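Local coordinates for glycosyl hydrolase family 2, TIM barrel domain protein (Parabacteroides merdae ATCC 43184, PDB 6DXU), which probably hydrolyses beta-glucuronides in the human gut, as a bacterial beta-glucuronidase of glycoside hydrolase family 2, at residues Ala182-Leu194 against His333-Glu345. Sequence-based numbering, arbitrary orientation.
Sequences ADFNIYGGLYRYL and HEDHAGVAQAMTE
Q341 lies against Y187 and Y191, and its side chain links the two tyrosines to E334. Its CG sits anti to the backbone N (chi1 -171°), which carries the extended chain across the Y191 ring. Q341 CB packs 3.5 Å from Y187 CD2. Q341 CG makes a CH-pi contact with the Y191 face, 3.8 Å from the ring centroid. The Q341 amide then stacks on that face, its plane only 8° from the ring plane. Q341 OE1 takes a hydrogen bond from a water that also accepts from Y187 N. Q341 NE2 donates to E334 OE2 at 2.8 Å, on the anti side of the carboxylate. The syn lone pair of the same oxygen receives R192 NE at 2.9 Å, in a salt bridge. E334 OE1 bonds S371 N, and R192 NH2 bonds Q369 O.

The Y187 ring stands between N185 CB on one face and A340 CB on the other. Its hydroxyl donates to D335 OD1 at 2.6 Å, meeting it from above the carboxylate plane; D335 OD2 pairs with R617. A phenylalanine at Y187 would lack the hydroxyl, and D335 OD1 is likely to lose its bond across the two loops. Further along, E345 N at the helix start donates to Y193 OH (2.9 Å).

The contact joins a loop of the sugar-binding domain to the loop after strand 323-331 of the TIM barrel. It is buried, and it mixes ring packing with polar bonds. Two donors, one from each loop, grip E334 OE2, so a single oxygen ties the loops together and the carboxylate's rotation is held.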
ATOM      1  N   ALA D 182     -30.943   4.405  -6.635  1.00 17.61           N
ATOM      2  CA  ALA D 182     -31.529   5.450  -7.458  1.00 17.95           C
ATOM      3  C   ALA D 182     -32.403   4.846  -8.555  1.00 21.47           C
ATOM      4  O   ALA D 182     -32.239   3.688  -8.962  1.00 19.67           O
ATOM      5  CB  ALA D 182     -30.436   6.328  -8.072  1.00 15.69           C
ATOM      6  N   ASP D 183     -33.362   5.654  -9.008  1.00 17.06           N
ATOM      7  CA  ASP D 183     -34.349   5.308 -10.040  1.00 20.44           C
ATOM      8  C   ASP D 183     -33.825   5.587 -11.444  1.00 21.31           C
ATOM      9  O   ASP D 183     -34.539   6.138 -12.285  1.00 22.16           O
ATOM     10  CB  ASP D 183     -35.644   6.074  -9.762  1.00 18.88           C
ATOM     11  CG  ASP D 183     -36.829   5.632 -10.650  1.00 25.93           C
ATOM     12  OD1 ASP D 183     -36.924   4.439 -11.029  1.00 21.32           O
ATOM     13  OD2 ASP D 183     -37.667   6.503 -10.977  1.00 25.26           O
ATOM     14  N   PHE D 184     -32.568   5.239 -11.722  1.00 19.49           N
ATOM     15  CA  PHE D 184     -32.022   5.339 -13.074  1.00 18.64           C
ATOM     16  C   PHE D 184     -30.829   4.402 -13.157  1.00 21.08           C
ATOM     17  O   PHE D 184     -30.266   4.002 -12.136  1.00 18.37           O
ATOM     18  CB  PHE D 184     -31.631   6.783 -13.456  1.00 17.65           C
ATOM     19  CG  PHE D 184     -30.524   7.394 -12.606  1.00 20.15           C
ATOM     20  CD1 PHE D 184     -30.824   8.067 -11.429  1.00 20.83           C
ATOM     21  CD2 PHE D 184     -29.196   7.323 -13.009  1.00 20.02           C
ATOM     22  CE1 PHE D 184     -29.821   8.638 -10.661  1.00 19.17           C
ATOM     23  CE2 PHE D 184     -28.173   7.887 -12.232  1.00 20.79           C
ATOM     24  CZ  PHE D 184     -28.492   8.542 -11.058  1.00 19.80           C
ATOM     25  N   ASN D 185     -30.464   4.037 -14.382  1.00 19.99           N
ATOM     26  CA  ASN D 185     -29.332   3.146 -14.589  1.00 22.63           C
ATOM     27  C   ASN D 185     -28.024   3.884 -14.384  1.00 20.00           C
ATOM     28  O   ASN D 185     -27.834   4.990 -14.905  1.00 21.31           O
ATOM     29  CB  ASN D 185     -29.346   2.567 -15.999  1.00 18.96           C
ATOM     30  CG  ASN D 185     -30.552   1.702 -16.247  1.00 20.88           C
ATOM     31  OD1 ASN D 185     -30.733   0.687 -15.597  1.00 19.05           O
ATOM     32  ND2 ASN D 185     -31.380   2.106 -17.187  1.00 20.18           N
ATOM     33  N   ILE D 186     -27.111   3.239 -13.662  1.00 18.76           N
ATOM     34  CA  ILE D 186     -25.743   3.735 -13.502  1.00 16.70           C
ATOM     35  C   ILE D 186     -24.950   3.101 -14.638  1.00 15.36           C
ATOM     36  O   ILE D 186     -24.377   2.010 -14.516  1.00 15.72           O
ATOM     37  CB  ILE D 186     -25.176   3.408 -12.127  1.00 17.66           C
ATOM     38  CG1 ILE D 186     -26.138   3.941 -11.062  1.00 18.25           C
ATOM     39  CG2 ILE D 186     -23.787   4.053 -11.953  1.00 14.63           C
ATOM     40  CD1 ILE D 186     -25.713   3.587  -9.644  1.00 20.07           C
ATOM     41  N   TYR D 187     -24.941   3.788 -15.762  1.00 17.40           N
ATOM     42  CA  TYR D 187     -24.525   3.200 -17.024  1.00 17.27           C
ATOM     43  C   TYR D 187     -23.010   3.061 -17.102  1.00 17.39           C
ATOM     44  O   TYR D 187     -22.256   3.730 -16.386  1.00 17.80           O
ATOM     45  CB  TYR D 187     -25.017   4.064 -18.175  1.00 18.08           C
ATOM     46  CG  TYR D 187     -26.447   3.836 -18.591  1.00 20.74           C
ATOM     47  CD1 TYR D 187     -26.938   2.540 -18.807  1.00 20.49           C
ATOM     48  CD2 TYR D 187     -27.294   4.918 -18.854  1.00 21.01           C
ATOM     49  CE1 TYR D 187     -28.256   2.335 -19.243  1.00 20.99           C
ATOM     50  CE2 TYR D 187     -28.619   4.722 -19.303  1.00 20.76           C
ATOM     51  CZ  TYR D 187     -29.081   3.435 -19.489  1.00 21.81           C
ATOM     52  OH  TYR D 187     -30.369   3.229 -19.923  1.00 19.91           O
ATOM     53  N   GLY D 188     -22.558   2.198 -18.006  1.00 18.28           N
ATOM     54  CA  GLY D 188     -21.140   1.969 -18.206  1.00 21.31           C
ATOM     55  C   GLY D 188     -20.738   2.247 -19.640  1.00 18.03           C
ATOM     56  O   GLY D 188     -21.540   2.078 -20.564  1.00 16.38           O
ATOM     57  N   GLY D 189     -19.499   2.705 -19.816  1.00 17.82           N
ATOM     58  CA  GLY D 189     -18.864   2.766 -21.119  1.00 15.21           C
ATOM     59  C   GLY D 189     -18.533   4.182 -21.562  1.00 18.42           C
ATOM     60  O   GLY D 189     -18.735   5.163 -20.846  1.00 16.88           O
ATOM     61  N   LEU D 190     -18.013   4.263 -22.790  1.00 18.18           N
ATOM     62  CA  LEU D 190     -17.600   5.530 -23.402  1.00 19.58           C
ATOM     63  C   LEU D 190     -18.822   6.186 -24.045  1.00 18.07           C
ATOM     64  O   LEU D 190     -18.938   6.331 -25.267  1.00 17.29           O
ATOM     65  CB  LEU D 190     -16.482   5.289 -24.415  1.00 17.52           C
ATOM     66  CG  LEU D 190     -15.119   4.884 -23.819  1.00 18.45           C
ATOM     67  CD1 LEU D 190     -14.084   4.510 -24.907  1.00 18.16           C
ATOM     68  CD2 LEU D 190     -14.562   5.985 -22.924  1.00 16.96           C
ATOM     69  N   TYR D 191     -19.762   6.583 -23.183  1.00 16.24           N
ATOM     70  CA  TYR D 191     -21.088   6.952 -23.658  1.00 17.84           C
ATOM     71  C   TYR D 191     -21.238   8.436 -23.985  1.00 20.57           C
ATOM     72  O   TYR D 191     -22.309   8.844 -24.451  1.00 20.62           O
ATOM     73  CB  TYR D 191     -22.166   6.520 -22.655  1.00 19.53           C
ATOM     74  CG  TYR D 191     -21.924   6.830 -21.184  1.00 18.34           C
ATOM     75  CD1 TYR D 191     -22.121   5.847 -20.208  1.00 18.29           C
ATOM     76  CD2 TYR D 191     -21.605   8.113 -20.760  1.00 19.44           C
ATOM     77  CE1 TYR D 191     -21.958   6.140 -18.844  1.00 20.36           C
ATOM     78  CE2 TYR D 191     -21.428   8.415 -19.411  1.00 17.08           C
ATOM     79  CZ  TYR D 191     -21.611   7.429 -18.457  1.00 17.62           C
ATOM     80  OH  TYR D 191     -21.442   7.736 -17.122  1.00 17.22           O
ATOM     81  N   ARG D 192     -20.202   9.247 -23.778  1.00 17.33           N
ATOM     82  CA  ARG D 192     -20.140  10.582 -24.357  1.00 16.25           C
ATOM     83  C   ARG D 192     -18.879  10.650 -25.201  1.00 18.64           C
ATOM     84  O   ARG D 192     -17.963   9.847 -25.023  1.00 15.47           O
ATOM     85  CB  ARG D 192     -20.102  11.694 -23.295  1.00 18.11           C
ATOM     86  CG  ARG D 192     -21.335  11.773 -22.411  1.00 16.74           C
ATOM     87  CD  ARG D 192     -21.267  13.043 -21.566  1.00 17.82           C
ATOM     88  NE  ARG D 192     -22.228  13.001 -20.464  1.00 19.24           N
ATOM     89  CZ  ARG D 192     -22.034  13.583 -19.288  1.00 16.96           C
ATOM     90  NH1 ARG D 192     -20.906  14.244 -19.057  1.00 17.73           N
ATOM     91  NH2 ARG D 192     -22.965  13.494 -18.350  1.00 16.81           N
ATOM     92  N   TYR D 193     -18.843  11.613 -26.119  1.00 15.93           N
ATOM     93  CA  TYR D 193     -17.746  11.711 -27.072  1.00 18.14           C
ATOM     94  C   TYR D 193     -16.395  11.708 -26.384  1.00 19.78           C
ATOM     95  O   TYR D 193     -16.185  12.375 -25.366  1.00 19.48           O
ATOM     96  CB  TYR D 193     -17.852  12.987 -27.900  1.00 18.44           C
ATOM     97  CG  TYR D 193     -19.002  12.976 -28.875  1.00 20.74           C
ATOM     98  CD1 TYR D 193     -19.072  12.017 -29.888  1.00 20.87           C
ATOM     99  CD2 TYR D 193     -20.029  13.897 -28.768  1.00 20.56           C
ATOM    100  CE1 TYR D 193     -20.136  11.999 -30.781  1.00 22.58           C
ATOM    101  CE2 TYR D 193     -21.103  13.888 -29.673  1.00 21.53           C
ATOM    102  CZ  TYR D 193     -21.143  12.942 -30.667  1.00 20.03           C
ATOM    103  OH  TYR D 193     -22.203  12.921 -31.558  1.00 21.30           O
ATOM    104  N   LEU D 194     -15.466  10.999 -27.002  1.00 16.59           N
ATOM    105  CA  LEU D 194     -14.064  11.026 -26.634  1.00 21.33           C
ATOM    106  C   LEU D 194     -13.346  11.769 -27.747  1.00 18.00           C
ATOM    107  O   LEU D 194     -13.427  11.365 -28.910  1.00 19.15           O
ATOM    108  CB  LEU D 194     -13.517   9.603 -26.473  1.00 17.98           C
ATOM    109  CG  LEU D 194     -11.989   9.447 -26.376  1.00 18.86           C
ATOM    110  CD1 LEU D 194     -11.427  10.287 -25.220  1.00 18.62           C
ATOM    111  CD2 LEU D 194     -11.603   7.971 -26.206  1.00 22.17           C
ATOM    112  N   HIS D 333     -32.990  12.770 -18.429  1.00 17.40           N
ATOM    113  CA  HIS D 333     -31.869  11.861 -18.254  1.00 20.80           C
ATOM    114  C   HIS D 333     -31.125  11.718 -19.580  1.00 20.79           C
ATOM    115  O   HIS D 333     -31.703  11.889 -20.663  1.00 20.59           O
ATOM    116  CB  HIS D 333     -32.346  10.487 -17.768  1.00 18.43           C
ATOM    117  CG  HIS D 333     -32.387  10.351 -16.276  1.00 24.16           C
ATOM    118  ND1 HIS D 333     -31.252  10.409 -15.494  1.00 20.59           N
ATOM    119  CD2 HIS D 333     -33.421  10.147 -15.427  1.00 21.66           C
ATOM    120  CE1 HIS D 333     -31.589  10.247 -14.225  1.00 23.37           C
ATOM    121  NE2 HIS D 333     -32.899  10.088 -14.158  1.00 20.27           N
ATOM    122  N   GLU D 334     -29.830  11.430 -19.492  1.00 21.15           N
ATOM    123  CA  GLU D 334     -29.058  11.071 -20.680  1.00 19.91           C
ATOM    124  C   GLU D 334     -29.335   9.606 -20.951  1.00 21.00           C
ATOM    125  O   GLU D 334     -28.656   8.712 -20.437  1.00 20.16           O
ATOM    126  CB  GLU D 334     -27.572  11.336 -20.488  1.00 20.05           C
ATOM    127  CG  GLU D 334     -27.233  12.795 -20.352  1.00 20.95           C
ATOM    128  CD  GLU D 334     -25.731  13.048 -20.404  1.00 25.23           C
ATOM    129  OE1 GLU D 334     -25.340  14.212 -20.574  1.00 29.12           O
ATOM    130  OE2 GLU D 334     -24.946  12.081 -20.327  1.00 25.97           O
ATOM    131  N   ASP D 335     -30.362   9.360 -21.757  1.00 18.87           N
ATOM    132  CA  ASP D 335     -30.834   8.010 -22.045  1.00 18.73           C
ATOM    133  C   ASP D 335     -31.721   8.091 -23.275  1.00 21.75           C
ATOM    134  O   ASP D 335     -32.488   9.046 -23.411  1.00 23.25           O
ATOM    135  CB  ASP D 335     -31.610   7.438 -20.854  1.00 20.57           C
ATOM    136  CG  ASP D 335     -32.102   6.022 -21.092  1.00 21.34           C
ATOM    137  OD1 ASP D 335     -31.272   5.151 -21.424  1.00 20.33           O
ATOM    138  OD2 ASP D 335     -33.314   5.771 -20.893  1.00 19.43           O
ATOM    139  N   HIS D 336     -31.585   7.120 -24.187  1.00 19.48           N
ATOM    140  CA  HIS D 336     -32.379   7.152 -25.413  1.00 19.86           C
ATOM    141  C   HIS D 336     -32.557   5.745 -25.981  1.00 19.47           C
ATOM    142  O   HIS D 336     -31.758   4.836 -25.728  1.00 19.96           O
ATOM    143  CB  HIS D 336     -31.748   8.067 -26.472  1.00 19.41           C
ATOM    144  CG  HIS D 336     -32.672   8.387 -27.613  1.00 21.28           C
ATOM    145  ND1 HIS D 336     -33.699   9.298 -27.499  1.00 23.71           N
ATOM    146  CD2 HIS D 336     -32.738   7.902 -28.877  1.00 22.41           C
ATOM    147  CE1 HIS D 336     -34.358   9.367 -28.645  1.00 24.43           C
ATOM    148  NE2 HIS D 336     -33.796   8.528 -29.500  1.00 22.28           N
ATOM    149  N   ALA D 337     -33.636   5.573 -26.739  1.00 20.14           N
ATOM    150  CA  ALA D 337     -33.937   4.287 -27.343  1.00 20.52           C
ATOM    151  C   ALA D 337     -32.762   3.795 -28.184  1.00 21.54           C
ATOM    152  O   ALA D 337     -32.173   4.552 -28.963  1.00 19.69           O
ATOM    153  CB  ALA D 337     -35.200   4.408 -28.211  1.00 20.37           C
ATOM    154  N   GLY D 338     -32.408   2.529 -27.997  1.00 19.71           N
ATOM    155  CA  GLY D 338     -31.392   1.881 -28.795  1.00 22.62           C
ATOM    156  C   GLY D 338     -29.953   2.115 -28.374  1.00 21.10           C
ATOM    157  O   GLY D 338     -29.082   1.334 -28.771  1.00 24.71           O
ATOM    158  N   VAL D 339     -29.667   3.146 -27.576  1.00 20.89           N
ATOM    159  CA  VAL D 339     -28.288   3.557 -27.318  1.00 21.39           C
ATOM    160  C   VAL D 339     -28.005   3.794 -25.839  1.00 17.54           C
ATOM    161  O   VAL D 339     -26.851   4.016 -25.462  1.00 20.35           O
ATOM    162  CB  VAL D 339     -27.947   4.829 -28.123  1.00 19.37           C
ATOM    163  CG1 VAL D 339     -28.102   4.587 -29.606  1.00 22.47           C
ATOM    164  CG2 VAL D 339     -28.800   6.005 -27.658  1.00 18.67           C
ATOM    165  N   ALA D 340     -29.037   3.757 -24.993  1.00 17.81           N
ATOM    166  CA  ALA D 340     -28.882   4.054 -23.550  1.00 21.48           C
ATOM    167  C   ALA D 340     -28.239   5.434 -23.437  1.00 18.33           C
ATOM    168  O   ALA D 340     -28.700   6.383 -24.096  1.00 19.29           O
ATOM    169  CB  ALA D 340     -28.120   2.922 -22.842  1.00 15.64           C
ATOM    170  N   GLN D 341     -27.158   5.599 -22.660  1.00 17.26           N
ATOM    171  CA  GLN D 341     -26.611   6.935 -22.447  1.00 19.49           C
ATOM    172  C   GLN D 341     -25.879   7.485 -23.672  1.00 18.09           C
ATOM    173  O   GLN D 341     -25.606   8.690 -23.718  1.00 18.23           O
ATOM    174  CB  GLN D 341     -25.672   6.942 -21.222  1.00 16.77           C
ATOM    175  CG  GLN D 341     -25.251   8.372 -20.812  1.00 18.52           C
ATOM    176  CD  GLN D 341     -24.949   8.493 -19.329  1.00 23.28           C
ATOM    177  OE1 GLN D 341     -24.993   7.509 -18.586  1.00 20.49           O
ATOM    178  NE2 GLN D 341     -24.635   9.706 -18.892  1.00 22.50           N
ATOM    179  N   ALA D 342     -25.582   6.654 -24.677  1.00 16.93           N
ATOM    180  CA  ALA D 342     -24.729   7.053 -25.805  1.00 15.73           C
ATOM    181  C   ALA D 342     -25.489   7.852 -26.880  1.00 19.84           C
ATOM    182  O   ALA D 342     -25.559   7.474 -28.053  1.00 19.11           O
ATOM    183  CB  ALA D 342     -24.089   5.808 -26.406  1.00 19.60           C
ATOM    184  N   MET D 343     -26.024   9.002 -26.477  1.00 17.08           N
ATOM    185  CA  MET D 343     -26.707   9.885 -27.431  1.00 21.11           C
ATOM    186  C   MET D 343     -25.708  10.687 -28.255  1.00 21.58           C
ATOM    187  O   MET D 343     -24.662  11.109 -27.751  1.00 20.66           O
ATOM    188  CB  MET D 343     -27.645  10.837 -26.699  1.00 19.93           C
ATOM    189  CG  MET D 343     -28.770  10.111 -25.967  1.00 23.92           C
ATOM    190  SD  MET D 343     -29.937  11.237 -25.179  1.00 22.42           S
ATOM    191  CE  MET D 343     -30.749  11.956 -26.615  1.00 20.78           C
ATOM    192  N   THR D 344     -26.037  10.906 -29.527  1.00 18.48           N
ATOM    193  CA  THR D 344     -25.206  11.714 -30.401  1.00 17.38           C
ATOM    194  C   THR D 344     -25.603  13.186 -30.295  1.00 20.79           C
ATOM    195  O   THR D 344     -26.654  13.539 -29.762  1.00 18.58           O
ATOM    196  CB  THR D 344     -25.336  11.269 -31.851  1.00 21.46           C
ATOM    197  OG1 THR D 344     -26.678  11.518 -32.290  1.00 23.84           O
ATOM    198  CG2 THR D 344     -24.974   9.779 -31.998  1.00 25.19           C
ATOM    199  N   GLU D 345     -24.753  14.052 -30.840  1.00 19.54           N
ATOM    200  CA  GLU D 345     -25.083  15.477 -30.843  1.00 19.71           C
ATOM    201  C   GLU D 345     -26.409  15.743 -31.559  1.00 22.25           C
ATOM    202  O   GLU D 345     -27.224  16.545 -31.093  1.00 21.74           O
ATOM    203  CB  GLU D 345     -23.964  16.290 -31.494  1.00 20.76           C
ATOM    204  CG  GLU D 345     -24.356  17.764 -31.613  1.00 23.64           C
ATOM    205  CD  GLU D 345     -23.238  18.671 -32.074  1.00 31.36           C
ATOM    206  OE1 GLU D 345     -22.164  18.165 -32.432  1.00 30.22           O
ATOM    207  OE2 GLU D 345     -23.434  19.907 -32.056  1.00 41.13           O
TER
HETATM  208  O   HOH W   1     -34.233   8.914 -11.787  1.00 24.98           O
HETATM  209  O   HOH W   2     -25.879   6.786 -16.037  1.00 20.42           O
HETATM  210  O   HOH W   3     -23.622  11.094 -25.273  1.00 17.65           O